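Long-range contacts in beta-glucosidase (Saccharopolyspora erythraea D, PDB 5M6G), which probably hydrolyses terminal, non-reducing beta-D-glucosyl residues with release of beta-D-glucose: residues Q66-E71 / I336-S342; I85-S90 / L124-D129; A313-L317 / E327-S331; L60-G65 / I349-R353; A75-A81 / S110-A115. Residue numbers count along the deposited sequence, not the author numbering.

Interaction 1 (Q66-E71 / I336-S342); sequences QMVQVE and IDMFMMS
Two parallel strands, 68-71 and 339-341, lie with their short axes 4.9 Å apart at closest approach and 18° between their directions. V68 pairs with F339, Q69 with M340 and V70 with M341, at CA-CA distances of 5.2, 4.7 and 5.1 Å. The hydrogen bonds alternate as parallel pairing requires: F339 N to M67 O (2.8 Å), Q69 N to F339 O (2.9 Å), M341 N to Q69 O (2.9 Å) and E71 N to M341 O (3.0 Å).

V68, V70, F339 and M341 share one face. V68 CG1 lies 4.0 Å from M341 SD, and M67 (chi1 m, chi2 t, chi3 p) brings its CE to 4.0 Å from F339 CE1. Q69 and M340, both t at chi1 and chi2, project from the other face, with Q69 OE1 3.3 Å from M340 CE; Q69 NE2 is hydrogen-bonded to S87 of the next strand. At the C-terminal ends of the strands, a water donates to E71 OE1 (3.1 Å) and S342 O (2.9 Å); OE1 also salt-bridges K73, and OE2 is hydrogen-bonded to S94 and G91.

Pairing the domain's first strand with one about 270 residues later is how a TIM-type barrel closes. The V68/M341 face is covered by F348 of helix 345-357, strand 87-90 lies beyond 68-71, and on the inner face M340 touches the bound sorbitol.

Interaction 2 (I85-S90 / L124-D129); sequences IGSVLS and LIYGVD. With SOR (sorbitol), chain L.
Backbone bonding sets strands 87-90 and 125-128 parallel, 4.7 Å apart at closest approach of their short axes and 24° from exact alignment. S87 pairs with I125, V88 with Y126 and L89 with G127, at CA-CA distances of 4.9, 5.0 and 4.5 Å. V88 N donates to I125 O (3.2 Å), G127 N to V88 O (2.9 Å) and S90 N to G127 O (3.2 Å); I125 N to G86 O (3.3 Å) is weak.

Hydroxyls add two bonds: S87 OG, at chi1 t, donates to I125 O (2.7 Å), and Y126 OH donates to S90 OG (2.8 Å), which is also bonded to S94 O.

Apolar contact gathers on the face of V88 and Y126. V88 CG2 meets L124 CD2 and V88 CG1 meets Y126 CE2, both at 3.6 Å, beside V80 of helix 77-82 and M107 of helix 101-116. Together with helix 101-116 the strands make a beta-alpha-beta unit of the barrel.

Water and ligand occupy the C-terminal end. One water donates to S90 O (2.7 Å) and D129 OD2 (2.8 Å) and accepts from D129 N (2.8 Å). Sorbitol O2 donates to D129 OD1 (2.7 Å) and O4 to D129 OD2 (2.9 Å). Both carboxylate oxygens thus accept polyol hydroxyls, consistent with D129 helping to hold a glucosyl unit in the same pocket.

Interaction 3 (A313-L317 / E327-S331); sequences AIDKL and EVRAS. With MG (magnesium ion), chain B.
Helix 325-334 lies against a turn at 313-317, with I314 and E327 the nearest CA pair at 5.8 Å. The turn has helical angles at 313-315 and is held by K316 N to A313 O (3.2 Å) and L317 N to I314 O (3.2 Å).

E327 (chi1 m, chi2 t) points toward the turn and carries its OE2 2.9 Å from D315 O and 3.0 Å from I314 O. OE2 and D315 O, two acceptors, tolerate each other because both bind the same magnesium ion, 2.5 Å from E327 OE2 and 2.3 Å from D315 O; E327 OE1 is held by T324 N. V328, whose CA-CB bond points away, still brings CG2 to 4.1 Å from CD1 of I314 and otherwise packs on helix 345-357. A330 offers its CB to L317 CD1 at 4.4 Å. S331 closes the contact, its OG 3.3 Å from CG2 of I314 (chi1 p) and hydrogen-bonded to H287 O.

A water 2.3 Å from the ion and D318 OD1, Q320 O and D322 O complete six ligands. This is a metal-binding loop closed by a helix: carbonyls and a carboxylate from one continuous excursion, 315-322, are joined by the carboxylate of E327 from the following helix.

Interaction 4 (L60-G65 / I349-R353); sequences LDDKLG and IDYLR
Helices 60-66 and 345-357 cross steeply: the axes of segments 60-65 and 349-353 approach to 9.9 Å at an angle of +124°, with L64 and I349 the nearest CA pair (5.9 Å). Within the segments, L64 N donates to L60 O (2.8 Å), G65 N to D61 O (3.0 Å) and R353 N to I349 O (2.9 Å).

R353 supplies the polar link. With chi1 and chi2 both t and chi3 m, its guanidinium swings to D61 (chi1 m), giving a salt bridge in which NE donates to OD1 at 2.8 Å and NH2 more weakly to OD2 at 3.2 Å. Its NH1 turns back along its own helix to D350 OD1 (2.9 Å), so every guanidinium nitrogen has a carboxylate acceptor.

L64 (chi1 m, chi2 t) fills the space beneath: CD2 lies 3.6 Å from L352 CG, CD1 3.6 Å from R353 CB, and CB 4.0 Å from I349 CG2. G65 has no side chain, and its CA sits 4.2 Å from I349 CD1.

The contact joins the helices next to the first and last strands of the barrel. R353 is shared by D61 across the helices and D350 along its own, so the network, which lies over a largely apolar contact of L64, is formally one negative charge in excess.

Interaction 5 (A75-A81 / S110-A115); sequences AGPQAVA and SYQRAA
This is helix-helix packing on the outside of the TIM-type barrel, where helices 77-82 and 101-116, which precede and follow strand 87-90, lie side by side. The axes of segments 77-81 and 110-115 come within 8.1 Å at a crossing angle of -35°, running in roughly the same direction. Two CA pairs mark the approach: P77 with Y111 at 4.5 Å and A81 with A115 at 4.9 Å.

Near A81 the residues are small. A114 CB lies 3.7 Å from P77 CB and 4.0 Å from A81 CB, while A81 CB reaches 3.3 Å from A114 O.

Y111 (chi1 m) lays its ring along the start of helix 77-82, where G76 is the N-cap residue. P77 sits over one ring face in a CH-pi contact, its CG 4.0 Å from the ring centroid and 11° off the normal. V80 CG2 meets the ring edge, 3.8 Å from Y111 CE1, and both V80 and Y111 touch V88 of the strand beneath. The phenol reaches past the cap: Y111 OH donates to A75 O at 2.7 Å.

A single water bridges the helix backbones, donating to P77 O at 3.1 Å and to Y111 O at 2.7 Å.

Interactions 1 and 2 belong to one parallel sheet, their centres 8 Å apart, and meet where strands 68-71 and 87-90 adjoin: V70 O to L89 N is 3.1 Å and Q69 NE2 to S87 OG 3.0 Å. Both reach the sorbitol pocket, through M340, L89 and D129. The others pack outside the barrel wall. Interaction 4 touches interaction 1 through V68 CG2 to I349 CG1 (3.8 Å); interaction 5 packs against interaction 2 through V88 CG2 to V80 CG2 (3.6 Å); interaction 3 meets interaction 1 at F339 CD2 to I314 CG2 (3.7 Å). The magnesium ion of interaction 3 lies 16.8 Å from O3, the nearest atom of the sorbitol.

Interaction 1 (Q66-E71 / I336-S342)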
# COMPACT_ATOMS: atom_id res chain seq x y z
N GLN A 66 1.51 -23.71 11.24
CA GLN A 66 2.25 -22.89 10.29
C GLN A 66 1.33 -22.13 9.35
O GLN A 66 1.74 -21.10 8.82
CB GLN A 66 3.23 -23.72 9.46
CG GLN A 66 4.47 -24.18 10.19
CD GLN A 66 5.30 -23.03 10.69
OE1 GLN A 66 5.80 -22.22 9.90
NE2 GLN A 66 5.45 -22.93 12.01
N MET A 67 0.11 -22.61 9.14
CA MET A 67 -0.81 -21.97 8.20
C MET A 67 -1.55 -20.79 8.81
O MET A 67 -2.35 -20.15 8.11
CB MET A 67 -1.79 -23.02 7.67
CG MET A 67 -1.10 -24.07 6.82
SD MET A 67 -2.16 -25.45 6.36
CE MET A 67 -3.34 -24.60 5.31
N VAL A 68 -1.30 -20.46 10.07
CA VAL A 68 -1.99 -19.40 10.79
C VAL A 68 -1.12 -18.15 10.81
O VAL A 68 0.08 -18.21 11.14
CB VAL A 68 -2.35 -19.85 12.21
CG1 VAL A 68 -2.90 -18.67 13.02
CG2 VAL A 68 -3.35 -21.02 12.18
N GLN A 69 -1.70 -17.00 10.46
CA GLN A 69 -1.11 -15.70 10.74
C GLN A 69 -2.10 -14.94 11.60
O GLN A 69 -3.20 -14.59 11.14
CB GLN A 69 -0.78 -14.93 9.46
CG GLN A 69 -0.12 -13.56 9.73
CD GLN A 69 0.07 -12.79 8.45
OE1 GLN A 69 -0.90 -12.33 7.85
NE2 GLN A 69 1.31 -12.66 8.01
N VAL A 70 -1.74 -14.69 12.86
CA VAL A 70 -2.64 -14.10 13.83
C VAL A 70 -2.21 -12.67 14.13
O VAL A 70 -1.01 -12.37 14.20
CB VAL A 70 -2.73 -14.95 15.12
CG1 VAL A 70 -1.40 -14.99 15.91
CG2 VAL A 70 -3.88 -14.47 15.99
N GLU A 71 -3.19 -11.79 14.30
CA GLU A 71 -2.92 -10.40 14.62
C GLU A 71 -2.44 -10.29 16.06
O GLU A 71 -2.97 -10.94 16.96
CB GLU A 71 -4.17 -9.55 14.39
CG GLU A 71 -3.91 -8.12 13.94
CD GLU A 71 -3.46 -7.21 15.07
OE1 GLU A 71 -3.96 -7.37 16.20
OE2 GLU A 71 -2.60 -6.34 14.82
N ILE A 336 -5.26 -21.54 -0.90
CA ILE A 336 -4.59 -20.56 -0.05
C ILE A 336 -3.72 -21.28 0.98
O ILE A 336 -4.11 -22.31 1.55
CB ILE A 336 -5.63 -19.64 0.62
CG1 ILE A 336 -6.35 -18.82 -0.46
CG2 ILE A 336 -4.98 -18.69 1.65
CD1 ILE A 336 -7.40 -17.87 0.08
N ASP A 337 -2.53 -20.74 1.24
CA ASP A 337 -1.54 -21.40 2.10
C ASP A 337 -1.56 -20.91 3.54
O ASP A 337 -1.35 -21.71 4.46
CB ASP A 337 -0.14 -21.19 1.54
CG ASP A 337 -0.01 -21.67 0.11
OD1 ASP A 337 -0.40 -22.82 -0.17
OD2 ASP A 337 0.45 -20.88 -0.73
N MET A 338 -1.76 -19.61 3.76
CA MET A 338 -1.70 -19.03 5.09
C MET A 338 -2.92 -18.15 5.30
O MET A 338 -3.35 -17.45 4.38
CB MET A 338 -0.41 -18.21 5.28
CG MET A 338 -0.32 -17.51 6.63
SD MET A 338 1.31 -16.81 6.93
CE MET A 338 2.22 -18.27 7.45
N PHE A 339 -3.47 -18.18 6.51
CA PHE A 339 -4.75 -17.53 6.76
C PHE A 339 -4.58 -16.43 7.79
O PHE A 339 -4.18 -16.68 8.94
CB PHE A 339 -5.78 -18.58 7.17
CG PHE A 339 -6.10 -19.49 6.03
CD1 PHE A 339 -5.26 -20.55 5.73
CD2 PHE A 339 -7.16 -19.21 5.18
CE1 PHE A 339 -5.52 -21.35 4.63
CE2 PHE A 339 -7.43 -20.01 4.10
CZ PHE A 339 -6.61 -21.07 3.82
N MET A 340 -4.86 -15.21 7.35
CA MET A 340 -4.68 -14.01 8.15
C MET A 340 -5.95 -13.78 8.96
O MET A 340 -7.04 -13.64 8.39
CB MET A 340 -4.40 -12.81 7.24
CG MET A 340 -4.12 -11.51 7.98
SD MET A 340 -4.10 -10.12 6.81
CE MET A 340 -2.76 -10.59 5.74
N MET A 341 -5.83 -13.76 10.29
CA MET A 341 -7.01 -13.69 11.14
C MET A 341 -6.76 -12.75 12.31
O MET A 341 -5.63 -12.63 12.81
CB MET A 341 -7.40 -15.09 11.64
CG MET A 341 -6.34 -15.78 12.50
SD MET A 341 -6.77 -17.54 12.69
CE MET A 341 -6.40 -18.17 11.04
N SER A 342 -7.83 -12.08 12.75
CA SER A 342 -7.77 -11.13 13.85
C SER A 342 -7.76 -11.80 15.21
O SER A 342 -7.38 -11.17 16.21
CB SER A 342 -8.95 -10.15 13.79
OG SER A 342 -10.19 -10.83 13.90
O HOH W 1 -6.76 -8.47 16.90

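Interaction 2 (I85-S90 / L124-D129)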
# COMPACT_ATOMS: atom_id res chain seq x y z
N ILE A 85 2.18 -21.40 16.08
CA ILE A 85 1.63 -20.57 15.01
C ILE A 85 2.76 -20.09 14.11
O ILE A 85 3.88 -19.80 14.56
CB ILE A 85 0.82 -19.42 15.64
CG1 ILE A 85 -0.57 -19.94 16.01
CG2 ILE A 85 0.75 -18.19 14.72
CD1 ILE A 85 -1.27 -19.13 17.06
N GLY A 86 2.49 -20.03 12.80
CA GLY A 86 3.55 -19.76 11.85
C GLY A 86 3.86 -18.28 11.67
O GLY A 86 4.99 -17.93 11.31
N SER A 87 2.90 -17.41 11.92
CA SER A 87 3.11 -16.02 11.58
C SER A 87 2.28 -15.13 12.49
O SER A 87 1.24 -15.55 13.01
CB SER A 87 2.75 -15.75 10.12
OG SER A 87 3.01 -14.39 9.78
N VAL A 88 2.76 -13.90 12.67
CA VAL A 88 2.02 -12.84 13.33
C VAL A 88 2.05 -11.62 12.42
O VAL A 88 2.99 -11.43 11.64
CB VAL A 88 2.60 -12.51 14.73
CG1 VAL A 88 1.90 -11.33 15.38
CG2 VAL A 88 2.51 -13.75 15.64
N LEU A 89 0.99 -10.80 12.47
CA LEU A 89 0.99 -9.52 11.78
C LEU A 89 0.59 -8.41 12.74
O LEU A 89 -0.04 -8.64 13.78
CB LEU A 89 0.03 -9.48 10.56
CG LEU A 89 -1.47 -9.29 10.82
CD1 LEU A 89 -2.17 -8.57 9.66
CD2 LEU A 89 -2.18 -10.62 11.08
N SER A 90 1.00 -7.20 12.39
CA SER A 90 0.39 -5.99 12.92
C SER A 90 -0.61 -5.51 11.87
O SER A 90 -0.23 -5.24 10.73
CB SER A 90 1.42 -4.90 13.21
OG SER A 90 2.08 -5.14 14.43
N LEU A 124 9.34 -17.57 13.65
CA LEU A 124 8.16 -16.85 13.19
C LEU A 124 8.50 -15.98 11.99
O LEU A 124 9.62 -15.49 11.85
CB LEU A 124 7.64 -15.97 14.33
CG LEU A 124 6.19 -15.54 14.38
CD1 LEU A 124 5.32 -16.75 14.60
CD2 LEU A 124 6.06 -14.56 15.53
N ILE A 125 7.51 -15.77 11.12
CA ILE A 125 7.58 -14.72 10.10
C ILE A 125 6.55 -13.66 10.48
O ILE A 125 5.42 -13.99 10.88
CB ILE A 125 7.36 -15.28 8.68
CG1 ILE A 125 7.75 -14.26 7.60
CG2 ILE A 125 5.92 -15.77 8.46
CD1 ILE A 125 7.71 -14.83 6.19
N TYR A 126 6.95 -12.40 10.45
CA TYR A 126 6.10 -11.30 10.88
C TYR A 126 5.75 -10.44 9.68
O TYR A 126 6.64 -10.05 8.92
CB TYR A 126 6.80 -10.46 11.96
CG TYR A 126 5.86 -9.66 12.84
CD1 TYR A 126 5.18 -8.55 12.33
CD2 TYR A 126 5.65 -10.02 14.17
CE1 TYR A 126 4.32 -7.82 13.14
CE2 TYR A 126 4.79 -9.29 14.98
CZ TYR A 126 4.13 -8.19 14.46
OH TYR A 126 3.27 -7.48 15.26
N GLY A 127 4.46 -10.16 9.50
CA GLY A 127 3.99 -9.34 8.39
C GLY A 127 3.40 -8.01 8.82
O GLY A 127 2.95 -7.86 9.96
N VAL A 128 3.40 -7.03 7.92
CA VAL A 128 2.90 -5.69 8.24
C VAL A 128 2.54 -5.02 6.93
O VAL A 128 3.07 -5.36 5.87
CB VAL A 128 3.97 -4.88 9.01
CG1 VAL A 128 5.12 -4.47 8.09
CG2 VAL A 128 3.36 -3.66 9.66
N ASP A 129 1.65 -4.02 6.99
CA ASP A 129 1.42 -3.14 5.84
C ASP A 129 2.48 -2.05 5.85
O ASP A 129 2.36 -1.06 6.57
CB ASP A 129 0.02 -2.53 5.88
CG ASP A 129 -1.08 -3.57 5.76
OD1 ASP A 129 -1.34 -4.03 4.62
OD2 ASP A 129 -1.68 -3.90 6.80
C1 SOR L . -4.86 -5.36 2.63
C2 SOR L . -4.12 -5.22 3.95
C3 SOR L . -5.06 -5.61 5.08
C4 SOR L . -4.51 -5.15 6.43
C5 SOR L . -5.59 -4.99 7.50
C6 SOR L . -4.99 -4.21 8.67
O1 SOR L . -4.28 -4.54 1.64
O2 SOR L . -2.98 -6.07 3.94
O3 SOR L . -5.22 -7.00 5.08
O4 SOR L . -3.53 -6.07 6.88
O5 SOR L . -6.74 -4.33 7.00
O6 SOR L . -6.02 -3.69 9.49
O HOH W 2 -0.09 -3.14 9.01

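Interaction 3 (A313-L317 / E327-S331)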
# COMPACT_ATOMS: atom_id res chain seq x y z
N ALA A 313 -10.71 -12.90 5.89
CA ALA A 313 -11.37 -13.00 4.59
C ALA A 313 -12.24 -14.25 4.47
O ALA A 313 -13.28 -14.21 3.79
CB ALA A 313 -10.34 -12.99 3.47
N ILE A 314 -11.84 -15.36 5.09
CA ILE A 314 -12.67 -16.56 4.99
C ILE A 314 -13.98 -16.37 5.73
O ILE A 314 -15.00 -16.97 5.36
CB ILE A 314 -11.93 -17.82 5.51
CG1 ILE A 314 -11.65 -17.72 7.01
CG2 ILE A 314 -10.63 -18.04 4.74
CD1 ILE A 314 -11.16 -19.02 7.61
N ASP A 315 -13.99 -15.53 6.77
CA ASP A 315 -15.22 -15.21 7.49
C ASP A 315 -16.29 -14.66 6.56
O ASP A 315 -17.49 -14.86 6.81
CB ASP A 315 -14.95 -14.16 8.57
CG ASP A 315 -13.80 -14.53 9.47
OD1 ASP A 315 -12.87 -15.24 9.02
OD2 ASP A 315 -13.82 -14.07 10.63
N LYS A 316 -15.90 -13.94 5.52
CA LYS A 316 -16.84 -13.21 4.69
C LYS A 316 -17.39 -14.05 3.54
O LYS A 316 -18.20 -13.54 2.77
CB LYS A 316 -16.17 -11.94 4.15
CG LYS A 316 -15.52 -11.08 5.24
CD LYS A 316 -14.73 -9.92 4.66
CE LYS A 316 -13.83 -9.29 5.73
NZ LYS A 316 -14.57 -8.68 6.87
N LEU A 317 -16.98 -15.32 3.44
CA LEU A 317 -17.43 -16.15 2.32
C LEU A 317 -18.94 -16.33 2.30
O LEU A 317 -19.57 -16.25 1.23
CB LEU A 317 -16.73 -17.51 2.37
CG LEU A 317 -15.26 -17.51 1.97
CD1 LEU A 317 -14.69 -18.90 2.10
CD2 LEU A 317 -15.14 -17.02 0.55
N GLU A 327 -16.32 -22.65 5.61
CA GLU A 327 -15.49 -21.60 5.04
C GLU A 327 -14.02 -21.97 5.11
O GLU A 327 -13.26 -21.71 4.17
CB GLU A 327 -15.78 -20.27 5.74
CG GLU A 327 -17.13 -19.69 5.36
CD GLU A 327 -17.54 -18.54 6.24
OE1 GLU A 327 -17.44 -18.67 7.47
OE2 GLU A 327 -17.96 -17.48 5.70
N VAL A 328 -13.60 -22.59 6.22
CA VAL A 328 -12.24 -23.12 6.30
C VAL A 328 -11.99 -24.09 5.15
O VAL A 328 -11.02 -23.95 4.40
CB VAL A 328 -12.01 -23.78 7.67
CG1 VAL A 328 -10.62 -24.43 7.72
CG2 VAL A 328 -12.18 -22.76 8.79
N ARG A 329 -12.87 -25.08 4.99
CA ARG A 329 -12.71 -26.08 3.93
C ARG A 329 -12.63 -25.42 2.56
O ARG A 329 -11.72 -25.71 1.77
CB ARG A 329 -13.87 -27.08 3.97
CG ARG A 329 -13.88 -28.11 2.83
CD ARG A 329 -15.18 -28.93 2.84
NE ARG A 329 -15.66 -29.08 4.21
CZ ARG A 329 -16.82 -28.62 4.66
NH1 ARG A 329 -17.67 -28.02 3.84
NH2 ARG A 329 -17.13 -28.78 5.94
N ALA A 330 -13.58 -24.54 2.25
CA ALA A 330 -13.63 -23.96 0.91
C ALA A 330 -12.36 -23.18 0.59
O ALA A 330 -11.85 -23.23 -0.54
CB ALA A 330 -14.85 -23.06 0.76
N SER A 331 -11.83 -22.45 1.57
CA SER A 331 -10.71 -21.57 1.29
C SER A 331 -9.39 -22.33 1.25
O SER A 331 -8.54 -22.07 0.39
CB SER A 331 -10.65 -20.45 2.31
OG SER A 331 -9.86 -19.38 1.82
MG MG B . -18.79 -16.46 7.80
O HOH W 3 -20.09 -17.19 9.50

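Interaction 4 (L60-G65 / I349-R353)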
# COMPACT_ATOMS: atom_id res chain seq x y z
N LEU A 60 0.98 -33.28 12.27
CA LEU A 60 -0.08 -32.53 11.60
C LEU A 60 -0.36 -31.22 12.33
O LEU A 60 -0.52 -30.17 11.70
CB LEU A 60 -1.35 -33.39 11.51
CG LEU A 60 -2.56 -32.64 10.92
CD1 LEU A 60 -2.23 -32.05 9.57
CD2 LEU A 60 -3.76 -33.58 10.83
N ASP A 61 -0.39 -31.26 13.67
CA ASP A 61 -0.65 -30.04 14.42
C ASP A 61 0.42 -28.98 14.17
O ASP A 61 0.11 -27.79 14.11
CB ASP A 61 -0.76 -30.34 15.92
CG ASP A 61 -2.11 -30.95 16.28
OD1 ASP A 61 -2.88 -31.27 15.36
OD2 ASP A 61 -2.39 -31.12 17.48
N ASP A 62 1.69 -29.40 14.02
CA ASP A 62 2.73 -28.43 13.66
C ASP A 62 2.41 -27.79 12.32
O ASP A 62 2.56 -26.57 12.14
CB ASP A 62 4.11 -29.09 13.60
CG ASP A 62 4.58 -29.64 14.96
OD1 ASP A 62 4.39 -28.95 15.98
OD2 ASP A 62 5.15 -30.76 14.98
N LYS A 63 1.97 -28.60 11.35
CA LYS A 63 1.69 -28.10 10.01
C LYS A 63 0.48 -27.18 10.00
O LYS A 63 0.46 -26.18 9.27
CB LYS A 63 1.47 -29.29 9.06
CG LYS A 63 2.72 -30.11 8.78
CD LYS A 63 2.41 -31.32 7.89
CE LYS A 63 3.59 -32.29 7.83
NZ LYS A 63 3.18 -33.53 7.09
N LEU A 64 -0.55 -27.50 10.79
CA LEU A 64 -1.71 -26.61 10.86
C LEU A 64 -1.31 -25.26 11.44
O LEU A 64 -1.71 -24.21 10.93
CB LEU A 64 -2.81 -27.25 11.69
CG LEU A 64 -3.28 -28.61 11.16
CD1 LEU A 64 -4.29 -29.22 12.11
CD2 LEU A 64 -3.89 -28.47 9.74
N GLY A 65 -0.50 -25.28 12.50
CA GLY A 65 -0.04 -24.04 13.10
C GLY A 65 0.66 -23.14 12.10
O GLY A 65 0.45 -21.92 12.11
N ILE A 349 -7.37 -23.80 13.87
CA ILE A 349 -6.58 -25.02 13.87
C ILE A 349 -7.47 -26.23 14.13
O ILE A 349 -7.36 -27.26 13.45
CB ILE A 349 -5.43 -24.92 14.89
CG1 ILE A 349 -4.41 -23.87 14.43
CG2 ILE A 349 -4.78 -26.28 15.08
CD1 ILE A 349 -3.41 -23.47 15.49
N ASP A 350 -8.39 -26.12 15.10
CA ASP A 350 -9.29 -27.23 15.40
C ASP A 350 -10.17 -27.57 14.21
O ASP A 350 -10.34 -28.75 13.86
CB ASP A 350 -10.16 -26.90 16.62
CG ASP A 350 -9.37 -26.94 17.93
OD1 ASP A 350 -8.26 -27.50 17.93
OD2 ASP A 350 -9.87 -26.43 18.94
N TYR A 351 -10.74 -26.54 13.55
CA TYR A 351 -11.57 -26.78 12.38
C TYR A 351 -10.78 -27.46 11.27
O TYR A 351 -11.25 -28.42 10.66
CB TYR A 351 -12.16 -25.47 11.86
CG TYR A 351 -13.36 -24.93 12.61
CD1 TYR A 351 -13.89 -25.62 13.70
CD2 TYR A 351 -13.94 -23.73 12.24
CE1 TYR A 351 -14.99 -25.12 14.39
CE2 TYR A 351 -15.03 -23.22 12.93
CZ TYR A 351 -15.55 -23.91 13.99
OH TYR A 351 -16.64 -23.40 14.66
N LEU A 352 -9.58 -26.95 10.98
CA LEU A 352 -8.81 -27.52 9.87
C LEU A 352 -8.38 -28.94 10.18
O LEU A 352 -8.38 -29.80 9.29
CB LEU A 352 -7.60 -26.63 9.57
CG LEU A 352 -6.82 -26.99 8.29
CD1 LEU A 352 -7.77 -27.26 7.11
CD2 LEU A 352 -5.83 -25.89 7.94
N ARG A 353 -8.02 -29.22 11.44
CA ARG A 353 -7.66 -30.58 11.82
C ARG A 353 -8.80 -31.54 11.51
O ARG A 353 -8.59 -32.62 10.93
CB ARG A 353 -7.31 -30.65 13.31
CG ARG A 353 -6.68 -32.00 13.69
CD ARG A 353 -6.62 -32.20 15.20
NE ARG A 353 -5.68 -31.28 15.83
CZ ARG A 353 -6.05 -30.24 16.58
NH1 ARG A 353 -7.33 -30.00 16.81
NH2 ARG A 353 -5.12 -29.47 17.13

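Interaction 5 (A75-A81 / S110-A115)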
# COMPACT_ATOMS: atom_id res chain seq x y z
N ALA A 75 -2.81 -12.60 20.32
CA ALA A 75 -1.91 -13.62 20.85
C ALA A 75 -0.55 -13.01 21.14
O ALA A 75 0.13 -12.55 20.22
CB ALA A 75 -1.78 -14.78 19.86
N GLY A 76 -0.15 -13.03 22.41
CA GLY A 76 1.19 -12.65 22.76
C GLY A 76 2.18 -13.74 22.40
O GLY A 76 1.83 -14.82 21.89
N PRO A 77 3.46 -13.45 22.66
CA PRO A 77 4.52 -14.41 22.29
C PRO A 77 4.27 -15.82 22.80
O PRO A 77 4.38 -16.78 22.02
CB PRO A 77 5.77 -13.78 22.91
CG PRO A 77 5.48 -12.28 22.85
CD PRO A 77 4.01 -12.17 23.16
N GLN A 78 3.94 -15.98 24.08
CA GLN A 78 3.78 -17.32 24.63
C GLN A 78 2.66 -18.09 23.93
O GLN A 78 2.84 -19.27 23.59
CB GLN A 78 3.51 -17.25 26.14
CG GLN A 78 3.69 -18.58 26.84
CD GLN A 78 5.00 -19.24 26.48
OE1 GLN A 78 6.07 -18.67 26.70
NE2 GLN A 78 4.93 -20.43 25.90
N ALA A 79 1.52 -17.44 23.69
CA ALA A 79 0.41 -18.11 23.02
C ALA A 79 0.76 -18.49 21.59
O ALA A 79 0.35 -19.56 21.11
CB ALA A 79 -0.84 -17.22 23.02
N VAL A 80 1.48 -17.62 20.89
CA VAL A 80 1.92 -17.96 19.54
C VAL A 80 2.78 -19.21 19.57
O VAL A 80 2.59 -20.14 18.78
CB VAL A 80 2.67 -16.77 18.90
CG1 VAL A 80 3.37 -17.20 17.61
CG2 VAL A 80 1.70 -15.61 18.64
N ALA A 81 3.72 -19.28 20.52
CA ALA A 81 4.55 -20.48 20.64
C ALA A 81 3.73 -21.69 21.08
O ALA A 81 3.89 -22.78 20.52
CB ALA A 81 5.71 -20.23 21.62
N SER A 110 10.69 -10.22 20.80
CA SER A 110 9.97 -10.92 21.86
C SER A 110 9.15 -12.07 21.29
O SER A 110 9.18 -13.19 21.82
CB SER A 110 9.08 -9.92 22.60
OG SER A 110 8.29 -10.57 23.57
N TYR A 111 8.43 -11.83 20.19
CA TYR A 111 7.70 -12.92 19.55
C TYR A 111 8.66 -14.00 19.06
O TYR A 111 8.41 -15.20 19.24
CB TYR A 111 6.87 -12.38 18.38
CG TYR A 111 5.53 -11.83 18.79
CD1 TYR A 111 4.46 -12.69 19.03
CD2 TYR A 111 5.31 -10.45 18.94
CE1 TYR A 111 3.22 -12.22 19.40
CE2 TYR A 111 4.06 -9.97 19.31
CZ TYR A 111 3.02 -10.86 19.54
OH TYR A 111 1.77 -10.42 19.90
N GLN A 112 9.78 -13.59 18.48
CA GLN A 112 10.71 -14.56 17.91
C GLN A 112 11.34 -15.43 18.99
O GLN A 112 11.46 -16.65 18.81
CB GLN A 112 11.79 -13.82 17.12
CG GLN A 112 12.57 -14.69 16.18
CD GLN A 112 11.68 -15.33 15.12
OE1 GLN A 112 11.08 -16.37 15.37
NE2 GLN A 112 11.58 -14.71 13.95
N ARG A 113 11.72 -14.85 20.14
CA ARG A 113 12.28 -15.66 21.22
C ARG A 113 11.35 -16.79 21.62
O ARG A 113 11.79 -17.93 21.84
CB ARG A 113 12.59 -14.78 22.44
CG ARG A 113 13.83 -13.90 22.31
CD ARG A 113 14.26 -13.39 23.68
NE ARG A 113 13.30 -12.44 24.20
CZ ARG A 113 13.31 -11.14 23.92
NH1 ARG A 113 14.25 -10.63 23.14
NH2 ARG A 113 12.37 -10.34 24.42
N ALA A 114 10.05 -16.51 21.71
CA ALA A 114 9.09 -17.54 22.09
C ALA A 114 8.95 -18.60 21.00
O ALA A 114 8.96 -19.80 21.30
CB ALA A 114 7.73 -16.90 22.40
N ALA A 115 8.86 -18.17 19.74
CA ALA A 115 8.78 -19.14 18.64
C ALA A 115 10.01 -20.04 18.60
O ALA A 115 9.89 -21.25 18.36
CB ALA A 115 8.62 -18.40 17.31
O HOH W 4 5.87 -16.14 19.37